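Local coordinates for ApRick protease (Rickettsia conorii, PDB 5C9B), which is probably an aspartic-type endopeptidase, represented here by the retropepsin-like protease domain that forms the last part of a longer membrane protein, at residues N28-K33 and Q51-D56; S41-T46 and K90-H95; I23-N28 and V83-E88. All blocks are in the same frame, centred on the assembly; numbering follows the deposited sequence.

Contact 1: N28-K33 and Q51-D56; sequences NNVKIK and QKLGFD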
loop_
_atom_site.group_PDB
_atom_site.type_symbol
_atom_site.label_atom_id
_atom_site.label_comp_id
_atom_site.label_asym_id
_atom_site.label_seq_id
_atom_site.Cartn_x
_atom_site.Cartn_y
_atom_site.Cartn_z
ATOM N N ASN B 28 11.140 -24.031 -7.921
ATOM C CA ASN B 28 11.277 -24.595 -9.242
ATOM C C ASN B 28 10.119 -25.489 -9.606
ATOM O O ASN B 28 10.280 -26.564 -10.186
ATOM C CB ASN B 28 12.566 -25.331 -9.321
ATOM C CG ASN B 28 13.712 -24.442 -9.018
ATOM O OD1 ASN B 28 13.542 -23.218 -8.954
ATOM N ND2 ASN B 28 14.892 -25.028 -8.794
ATOM N N ASN B 29 8.950 -25.002 -9.249
ATOM C CA ASN B 29 7.678 -25.586 -9.644
ATOM C C ASN B 29 7.322 -26.846 -8.914
ATOM O O ASN B 29 6.460 -27.586 -9.368
ATOM C CB ASN B 29 7.659 -25.814 -11.144
ATOM C CG ASN B 29 6.286 -25.641 -11.735
ATOM O OD1 ASN B 29 5.373 -25.049 -11.142
ATOM N ND2 ASN B 29 6.135 -26.146 -12.926
ATOM N N VAL B 30 7.978 -27.122 -7.793
ATOM C CA VAL B 30 7.512 -28.215 -6.951
ATOM C C VAL B 30 7.178 -27.746 -5.555
ATOM O O VAL B 30 7.862 -26.899 -4.997
ATOM C CB VAL B 30 8.417 -29.494 -7.018
ATOM C CG1 VAL B 30 9.504 -29.366 -8.032
ATOM C CG2 VAL B 30 8.967 -29.909 -5.700
ATOM N N LYS B 31 6.086 -28.277 -5.026
ATOM C CA LYS B 31 5.584 -27.892 -3.714
ATOM C C LYS B 31 6.563 -28.434 -2.699
ATOM O O LYS B 31 6.939 -29.613 -2.747
ATOM C CB LYS B 31 4.204 -28.519 -3.483
ATOM C CG LYS B 31 3.683 -28.477 -2.043
ATOM C CD LYS B 31 2.285 -27.888 -1.938
ATOM C CE LYS B 31 2.320 -26.401 -2.286
ATOM N NZ LYS B 31 1.120 -25.645 -1.821
ATOM N N ILE B 32 7.041 -27.576 -1.815
ATOM C CA ILE B 32 7.913 -28.046 -0.735
ATOM C C ILE B 32 7.316 -27.516 0.533
ATOM O O ILE B 32 6.797 -26.413 0.528
ATOM C CB ILE B 32 9.353 -27.504 -0.869
ATOM C CG1 ILE B 32 9.955 -27.840 -2.240
ATOM C CG2 ILE B 32 10.250 -28.033 0.269
ATOM C CD1 ILE B 32 10.293 -29.297 -2.475
ATOM N N LYS B 33 7.416 -28.267 1.634
ATOM C CA LYS B 33 6.872 -27.829 2.932
ATOM C C LYS B 33 8.035 -27.290 3.770
ATOM O O LYS B 33 9.087 -27.909 3.857
ATOM C CB LYS B 33 6.217 -29.005 3.651
ATOM C CG LYS B 33 4.937 -29.573 3.052
ATOM C CD LYS B 33 4.548 -30.849 3.809
ATOM C CE LYS B 33 3.065 -30.948 4.179
ATOM N NZ LYS B 33 2.459 -29.750 4.843
ATOM N N GLN B 51 16.524 -33.951 -3.848
ATOM C CA GLN B 51 16.278 -34.873 -4.957
ATOM C C GLN B 51 14.927 -34.638 -5.617
ATOM O O GLN B 51 14.774 -34.797 -6.796
ATOM C CB GLN B 51 16.304 -36.290 -4.481
ATOM C CG GLN B 51 17.685 -36.768 -4.115
ATOM C CD GLN B 51 17.656 -38.228 -3.723
ATOM O OE1 GLN B 51 17.885 -39.130 -4.545
ATOM N NE2 GLN B 51 17.318 -38.472 -2.474
ATOM N N LYS B 52 13.936 -34.287 -4.841
ATOM C CA LYS B 52 12.630 -34.004 -5.399
ATOM C C LYS B 52 12.804 -32.855 -6.400
ATOM O O LYS B 52 12.071 -32.796 -7.321
ATOM C CB LYS B 52 11.720 -33.500 -4.302
ATOM C CG LYS B 52 10.366 -34.109 -4.129
ATOM C CD LYS B 52 9.711 -33.309 -2.998
ATOM C CE LYS B 52 8.460 -33.928 -2.430
ATOM N NZ LYS B 52 7.290 -33.408 -3.208
ATOM N N LEU B 53 13.763 -31.946 -6.181
ATOM C CA LEU B 53 14.048 -30.840 -7.105
ATOM C C LEU B 53 15.051 -31.167 -8.201
ATOM O O LEU B 53 15.348 -30.321 -9.058
ATOM C CB LEU B 53 14.596 -29.617 -6.351
ATOM C CG LEU B 53 13.682 -29.075 -5.270
ATOM C CD1 LEU B 53 14.384 -28.168 -4.282
ATOM C CD2 LEU B 53 12.546 -28.360 -5.925
ATOM N N GLY B 54 15.586 -32.373 -8.169
ATOM C CA GLY B 54 16.541 -32.827 -9.175
ATOM C C GLY B 54 17.975 -32.479 -8.915
ATOM O O GLY B 54 18.758 -32.443 -9.851
ATOM N N PHE B 55 18.342 -32.224 -7.656
ATOM C CA PHE B 55 19.741 -32.025 -7.353
ATOM C C PHE B 55 20.314 -33.417 -7.429
ATOM O O PHE B 55 19.691 -34.353 -6.975
ATOM C CB PHE B 55 19.959 -31.396 -5.956
ATOM C CG PHE B 55 19.747 -29.931 -5.953
ATOM C CD1 PHE B 55 20.700 -29.095 -6.470
ATOM C CD2 PHE B 55 18.537 -29.391 -5.572
ATOM C CE1 PHE B 55 20.478 -27.717 -6.577
ATOM C CE2 PHE B 55 18.310 -28.025 -5.644
ATOM C CZ PHE B 55 19.287 -27.174 -6.133
ATOM N N ASP B 56 21.485 -33.553 -8.025
ATOM C CA ASP B 56 22.190 -34.820 -7.979
ATOM C C ASP B 56 22.993 -34.792 -6.702
ATOM O O ASP B 56 23.977 -34.046 -6.587
ATOM C CB ASP B 56 23.119 -34.944 -9.186
ATOM C CG ASP B 56 23.597 -36.365 -9.422
ATOM O OD1 ASP B 56 23.991 -37.027 -8.443
ATOM O OD2 ASP B 56 23.586 -36.811 -10.597
#

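Contact 2: S41-T46 and K90-H95; sequences SDIALT and KNIKGH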
loop_
_atom_site.group_PDB
_atom_site.type_symbol
_atom_site.label_atom_id
_atom_site.label_comp_id
_atom_site.label_asym_id
_atom_site.label_seq_id
_atom_site.Cartn_x
_atom_site.Cartn_y
_atom_site.Cartn_z
ATOM N N SER B 41 19.567 -18.180 8.450
ATOM C CA SER B 41 19.582 -17.177 7.438
ATOM C C SER B 41 19.031 -17.799 6.120
ATOM O O SER B 41 17.923 -17.535 5.698
ATOM C CB SER B 41 21.008 -16.643 7.277
ATOM O OG SER B 41 21.921 -17.723 7.009
ATOM N N ASP B 42 19.918 -18.495 5.450
ATOM C CA ASP B 42 19.738 -19.367 4.308
ATOM C C ASP B 42 18.593 -20.406 4.394
ATOM O O ASP B 42 18.191 -20.783 5.482
ATOM C CB ASP B 42 20.973 -20.236 4.501
ATOM C CG ASP B 42 21.525 -20.670 3.300
ATOM O OD1 ASP B 42 21.205 -20.020 2.279
ATOM O OD2 ASP B 42 22.307 -21.636 3.395
ATOM N N ILE B 43 18.132 -20.941 3.275
ATOM C CA ILE B 43 17.235 -22.125 3.291
ATOM C C ILE B 43 18.010 -23.425 3.520
ATOM O O ILE B 43 19.032 -23.623 2.917
ATOM C CB ILE B 43 16.497 -22.271 1.958
ATOM C CG1 ILE B 43 15.343 -21.296 1.922
ATOM C CG2 ILE B 43 15.977 -23.670 1.757
ATOM C CD1 ILE B 43 14.569 -21.269 0.624
ATOM N N ALA B 44 17.496 -24.314 4.380
ATOM C CA ALA B 44 18.136 -25.604 4.651
ATOM C C ALA B 44 17.261 -26.682 4.129
ATOM O O ALA B 44 16.236 -26.941 4.707
ATOM C CB ALA B 44 18.381 -25.801 6.149
ATOM N N LEU B 45 17.628 -27.270 2.993
ATOM C CA LEU B 45 16.824 -28.346 2.380
ATOM C C LEU B 45 17.276 -29.719 2.851
ATOM O O LEU B 45 18.462 -29.955 3.039
ATOM C CB LEU B 45 17.003 -28.354 0.888
ATOM C CG LEU B 45 16.420 -27.320 -0.002
ATOM C CD1 LEU B 45 16.900 -27.651 -1.396
ATOM C CD2 LEU B 45 14.915 -27.359 0.060
ATOM N N THR B 46 16.328 -30.621 3.057
ATOM C CA THR B 46 16.641 -32.035 3.412
ATOM C C THR B 46 17.084 -32.634 2.133
ATOM O O THR B 46 16.812 -32.074 1.060
ATOM C CB THR B 46 15.398 -32.818 3.865
ATOM O OG1 THR B 46 14.326 -32.691 2.895
ATOM C CG2 THR B 46 14.907 -32.261 5.175
ATOM N N LYS B 90 13.670 -14.848 -6.985
ATOM C CA LYS B 90 14.628 -15.486 -7.897
ATOM C C LYS B 90 15.898 -15.729 -7.128
ATOM O O LYS B 90 16.279 -14.920 -6.269
ATOM C CB LYS B 90 14.958 -14.561 -9.060
ATOM C CG LYS B 90 14.335 -14.880 -10.450
ATOM C CD LYS B 90 12.852 -15.125 -10.505
ATOM C CE LYS B 90 12.410 -15.270 -11.970
ATOM N NZ LYS B 90 12.522 -16.650 -12.528
ATOM N N ASN B 91 16.580 -16.823 -7.442
ATOM C CA ASN B 91 17.956 -17.031 -6.963
ATOM C C ASN B 91 18.175 -16.930 -5.457
ATOM O O ASN B 91 18.971 -16.140 -4.972
ATOM C CB ASN B 91 18.893 -16.099 -7.682
ATOM C CG ASN B 91 18.909 -16.369 -9.167
ATOM O OD1 ASN B 91 18.672 -17.489 -9.625
ATOM N ND2 ASN B 91 19.166 -15.340 -9.925
ATOM N N ILE B 92 17.459 -17.811 -4.779
ATOM C CA ILE B 92 17.429 -17.952 -3.359
ATOM C C ILE B 92 18.580 -18.855 -2.882
ATOM O O ILE B 92 18.867 -19.899 -3.432
ATOM C CB ILE B 92 16.102 -18.578 -2.945
ATOM C CG1 ILE B 92 14.926 -17.671 -3.363
ATOM C CG2 ILE B 92 16.091 -18.832 -1.461
ATOM C CD1 ILE B 92 15.117 -16.221 -2.948
ATOM N N LYS B 93 19.242 -18.406 -1.849
ATOM C CA LYS B 93 20.361 -19.129 -1.317
ATOM C C LYS B 93 19.920 -20.246 -0.423
ATOM O O LYS B 93 18.968 -20.121 0.371
ATOM C CB LYS B 93 21.292 -18.175 -0.559
ATOM C CG LYS B 93 22.239 -17.452 -1.520
ATOM C CD LYS B 93 21.632 -16.235 -2.204
ATOM C CE LYS B 93 22.452 -15.823 -3.421
ATOM N NZ LYS B 93 22.654 -14.345 -3.431
ATOM N N GLY B 94 20.610 -21.367 -0.555
ATOM C CA GLY B 94 20.338 -22.458 0.346
ATOM C C GLY B 94 21.509 -23.366 0.512
ATOM O O GLY B 94 22.581 -23.123 -0.008
ATOM N N HIS B 95 21.290 -24.437 1.241
ATOM C CA HIS B 95 22.245 -25.484 1.269
ATOM C C HIS B 95 21.497 -26.725 1.601
ATOM O O HIS B 95 20.384 -26.608 2.159
ATOM C CB HIS B 95 23.279 -25.196 2.324
ATOM C CG HIS B 95 22.718 -25.133 3.694
ATOM N ND1 HIS B 95 22.129 -24.008 4.196
ATOM C CD2 HIS B 95 22.652 -26.059 4.672
ATOM C CE1 HIS B 95 21.767 -24.220 5.441
ATOM N NE2 HIS B 95 22.046 -25.468 5.743
#

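Contact 3: I23-N28 and V83-E88; sequences INAFVN and VVIGKE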
loop_
_atom_site.group_PDB
_atom_site.type_symbol
_atom_site.label_atom_id
_atom_site.label_comp_id
_atom_site.label_asym_id
_atom_site.label_seq_id
_atom_site.Cartn_x
_atom_site.Cartn_y
_atom_site.Cartn_z
ATOM N N ILE B 23 4.904 -23.317 6.348
ATOM C CA ILE B 23 4.423 -22.700 5.093
ATOM C C ILE B 23 5.000 -23.462 3.939
ATOM O O ILE B 23 6.127 -23.965 4.017
ATOM C CB ILE B 23 4.797 -21.193 4.984
ATOM C CG1 ILE B 23 4.179 -20.510 3.737
ATOM C CG2 ILE B 23 6.292 -20.975 4.992
ATOM C CD1 ILE B 23 2.684 -20.135 3.830
ATOM N N ASN B 24 4.205 -23.549 2.892
ATOM C CA ASN B 24 4.532 -24.248 1.664
ATOM C C ASN B 24 4.955 -23.294 0.595
ATOM O O ASN B 24 4.655 -22.127 0.638
ATOM C CB ASN B 24 3.317 -25.007 1.232
ATOM C CG ASN B 24 2.973 -26.117 2.223
ATOM O OD1 ASN B 24 3.806 -26.528 3.034
ATOM N ND2 ASN B 24 1.757 -26.595 2.162
ATOM N N ALA B 25 5.754 -23.760 -0.319
ATOM C CA ALA B 25 6.199 -22.907 -1.377
ATOM C C ALA B 25 6.324 -23.735 -2.571
ATOM O O ALA B 25 6.432 -24.961 -2.462
ATOM C CB ALA B 25 7.566 -22.354 -1.063
ATOM N N PHE B 26 6.360 -23.078 -3.718
ATOM C CA PHE B 26 6.792 -23.761 -4.922
ATOM C C PHE B 26 8.195 -23.330 -5.215
ATOM O O PHE B 26 8.464 -22.146 -5.392
ATOM C CB PHE B 26 5.929 -23.400 -6.089
ATOM C CG PHE B 26 4.569 -23.937 -5.978
ATOM C CD1 PHE B 26 4.280 -25.209 -6.457
ATOM C CD2 PHE B 26 3.572 -23.177 -5.390
ATOM C CE1 PHE B 26 2.992 -25.716 -6.355
ATOM C CE2 PHE B 26 2.301 -23.661 -5.285
ATOM C CZ PHE B 26 2.010 -24.935 -5.758
ATOM N N VAL B 27 9.067 -24.310 -5.298
ATOM C CA VAL B 27 10.437 -24.081 -5.615
ATOM C C VAL B 27 10.685 -24.768 -6.928
ATOM O O VAL B 27 10.492 -25.957 -7.034
ATOM C CB VAL B 27 11.349 -24.806 -4.637
ATOM C CG1 VAL B 27 12.780 -24.576 -5.034
ATOM C CG2 VAL B 27 11.091 -24.353 -3.227
ATOM N N ASN B 28 11.140 -24.031 -7.921
ATOM C CA ASN B 28 11.277 -24.595 -9.242
ATOM C C ASN B 28 10.119 -25.489 -9.606
ATOM O O ASN B 28 10.280 -26.564 -10.186
ATOM C CB ASN B 28 12.566 -25.331 -9.321
ATOM C CG ASN B 28 13.712 -24.442 -9.018
ATOM O OD1 ASN B 28 13.542 -23.218 -8.954
ATOM N ND2 ASN B 28 14.892 -25.028 -8.794
ATOM N N VAL B 83 11.447 -19.367 -6.343
ATOM C CA VAL B 83 10.698 -19.717 -5.154
ATOM C C VAL B 83 9.461 -18.852 -5.078
ATOM O O VAL B 83 9.578 -17.638 -5.034
ATOM C CB VAL B 83 11.533 -19.475 -3.900
ATOM C CG1 VAL B 83 10.681 -19.748 -2.672
ATOM C CG2 VAL B 83 12.755 -20.364 -3.918
ATOM N N VAL B 84 8.283 -19.465 -5.058
ATOM C CA VAL B 84 7.038 -18.713 -5.085
ATOM C C VAL B 84 6.351 -18.861 -3.734
ATOM O O VAL B 84 6.042 -19.954 -3.303
ATOM C CB VAL B 84 6.103 -19.185 -6.199
ATOM C CG1 VAL B 84 4.781 -18.431 -6.117
ATOM C CG2 VAL B 84 6.771 -18.997 -7.561
ATOM N N ILE B 85 6.167 -17.741 -3.053
ATOM C CA ILE B 85 5.378 -17.676 -1.846
ATOM C C ILE B 85 4.623 -16.330 -1.969
ATOM O O ILE B 85 5.147 -15.319 -1.578
ATOM C CB ILE B 85 6.295 -17.627 -0.580
ATOM C CG1 ILE B 85 7.180 -18.846 -0.494
ATOM C CG2 ILE B 85 5.455 -17.569 0.676
ATOM C CD1 ILE B 85 8.103 -18.814 0.710
ATOM N N GLY B 86 3.410 -16.311 -2.499
ATOM C CA GLY B 86 2.751 -15.051 -2.851
ATOM C C GLY B 86 3.247 -14.601 -4.203
ATOM O O GLY B 86 2.556 -14.800 -5.157
ATOM N N LYS B 87 4.456 -14.022 -4.238
ATOM C CA LYS B 87 5.155 -13.608 -5.445
ATOM C C LYS B 87 6.309 -14.576 -5.708
ATOM O O LYS B 87 6.684 -15.314 -4.815
ATOM C CB LYS B 87 5.647 -12.103 -5.343
ATOM C CG LYS B 87 6.807 -11.638 -4.392
ATOM C CD LYS B 87 7.071 -10.078 -4.446
ATOM C CE LYS B 87 7.977 -9.392 -3.334
ATOM N NZ LYS B 87 7.701 -8.072 -2.501
ATOM N N GLU B 88 6.871 -14.558 -6.921
ATOM C CA GLU B 88 8.123 -15.236 -7.219
ATOM C C GLU B 88 9.334 -14.432 -6.795
ATOM O O GLU B 88 9.420 -13.280 -7.117
ATOM C CB GLU B 88 8.296 -15.532 -8.698
ATOM C CG GLU B 88 9.523 -16.400 -8.955
ATOM C CD GLU B 88 9.864 -16.627 -10.419
ATOM O OE1 GLU B 88 9.597 -15.717 -11.233
ATOM O OE2 GLU B 88 10.447 -17.701 -10.756
#

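Contact 1: N28-K33 and Q51-D56
Leu-53 lays one methyl, CD2, over the branched end of Val-30, about evenly against both of its methyls: CD2 lies 3.8 Å from Val-30 CG1 and 3.9 Å from Val-30 CG2. The two side chains meet at a slant. Leu-53 can do this because its CG stands beside the backbone N, opposite the carbonyl carbon (chi1 -58°), which swings CD2 across to the strand. Val-30 is modelled with CG1 almost eclipsing its own backbone N (chi1 -5°), a strained setting that turns both methyls to the leucine. The same Leu-53 CD2 also reaches Ile-32 CD1, at 4.2 Å, so a single methyl bridges two side chains of strand 30-33. Ile-32 CD1 is touched a second time by the aliphatic run of Lys-52, whose CD is 4.1 Å away; the two side chains lie alongside each other, pointing opposite ways. Lys-52 is extended until its end, which bends toward Lys-31 O and leaves NZ 3.8 Å from that oxygen, too long for a hydrogen bond. No hydrogen bond crosses the contact; it is held by apolar overlap, with lysines at its solvent side. Leu-53 owes its place to the helix end: Gly-54, with positive phi, closes a Schellman motif in which Gly-54 N bonds to Gln-51 O at 2.9 Å. On the other side, Asn-28 and Asn-29 both take left-handed backbone angles, close to a type I' turn, between strands 22-27 and 30-36. Helix 47-52 thus leaves its C-terminal end beside this hairpin, while Phe-55 continues to Ile-78 and Leu-80 of strand 73-84 and Asn-28 OD1 accepts a hydrogen bond from Ser-82 N of that strand.

Contact 2: S41-T46 and K90-H95
His-95 meets Asp-42 through ND1, 2.5 Å from OD2, a short hydrogen bond set where strands 43-45 and 92-95 pair in parallel within the retropepsin-like fold. The carboxylate oxygen lies close to the imidazole plane, 14° out of it, but the ring nitrogen approaches the carboxylate from above its plane, 37° out. Over one ring face stands Ala-44, its CA 4.2 Å from the centroid in a CH-pi contact. His-95 CG sits between the backbone N and the carbonyl carbon (chi1 62°), which folds the ring back over the neighbouring strand. The ladder beneath fixes both partners: Ile-43 N bonds to Lys-93 O at 3.1 Å, His-95 N to Ile-43 O at 2.9 Å, and Leu-45 N to His-95 O at 3.0 Å. Gly-94, lacking a side chain, lets Ile-43 O come to 3.1 Å from its CA. Further out, Tyr-66 stacks on the His-95 ring, Arg-64 makes a long, weak ion pair with Asp-42 OD2, and strand 104-106 flanks Ala-44. On the sheet face carrying Ile-43, its CD1 presses against Ile-92 CG2 at 3.6 Å.

Contact 3: I23-N28 and V83-E88
Ala-25 offers a shallow hollow, being only a methyl wide, and Ile-85 fills it: its CG1 lies 3.6 Å from Ala-25 CB and its CD1 follows at 4.0 Å. With chi1 at -60°, CG1 trails away from the carbonyl carbon of Ile-85 and runs out to the alanine methyl, which leaves the other branch, CG2, to graze Ile-23 CG1 at 4.4 Å. Val-83 lies beside Ile-85 and touches the alanine methyl more loosely, through CG1, while its other methyl, CG2, is 4.4 Å from Val-27 CG1. The strands run antiparallel in the mixed sheet of the retropepsin-like domain. Phe-26 and Val-84 form a hydrogen-bonded pair, Phe-26 N to Val-84 O at 3.2 Å and Val-84 N to Phe-26 O at 2.7 Å; Val-27 and Val-83 form the non-hydrogen-bonded pair next to it. On the face opposite the valine pair, Phe-26 and Val-84 touch at their roots, CB to CB 4.2 Å, and the phenyl ring leans away toward Lys-31. Past Val-84 the chain turns sharply at Gly-86, where Ile-85 N bonds to Lys-87 O at 3.0 Å, and strand 88-97 begins. Ile-85 also packs on Ile-11 of strand 2-14 and on Phe-114, while Ile-23 meets Ile-13 and, across the interface, Met-1 of the second subunit.

All three contacts reach one mixed sheet, contact 1 by laying the end of helix 47-52 on it, and each pair of centres is about 12 Å apart. Along the chain the segments run 23-28, 28-33, 41-46, 51-56, 83-88, 90-95: contact 1 falls within the span of contact 3, and contact 2 alternates with both. Contacts 1 and 3 share Asn-28 and the hairpin of strands 22-27 and 30-36, joined by Ile-32 N and Ala-25 O at 2.8 Å, a probable hydrogen bond. Contacts 2 and 3 meet where strands 88-97 and 73-84 lie side by side, Ile-92 packing on Val-83. Leu-45 against Leu-53 connects contacts 1 and 2. The interleaving ties early and late strands of the protease domain together.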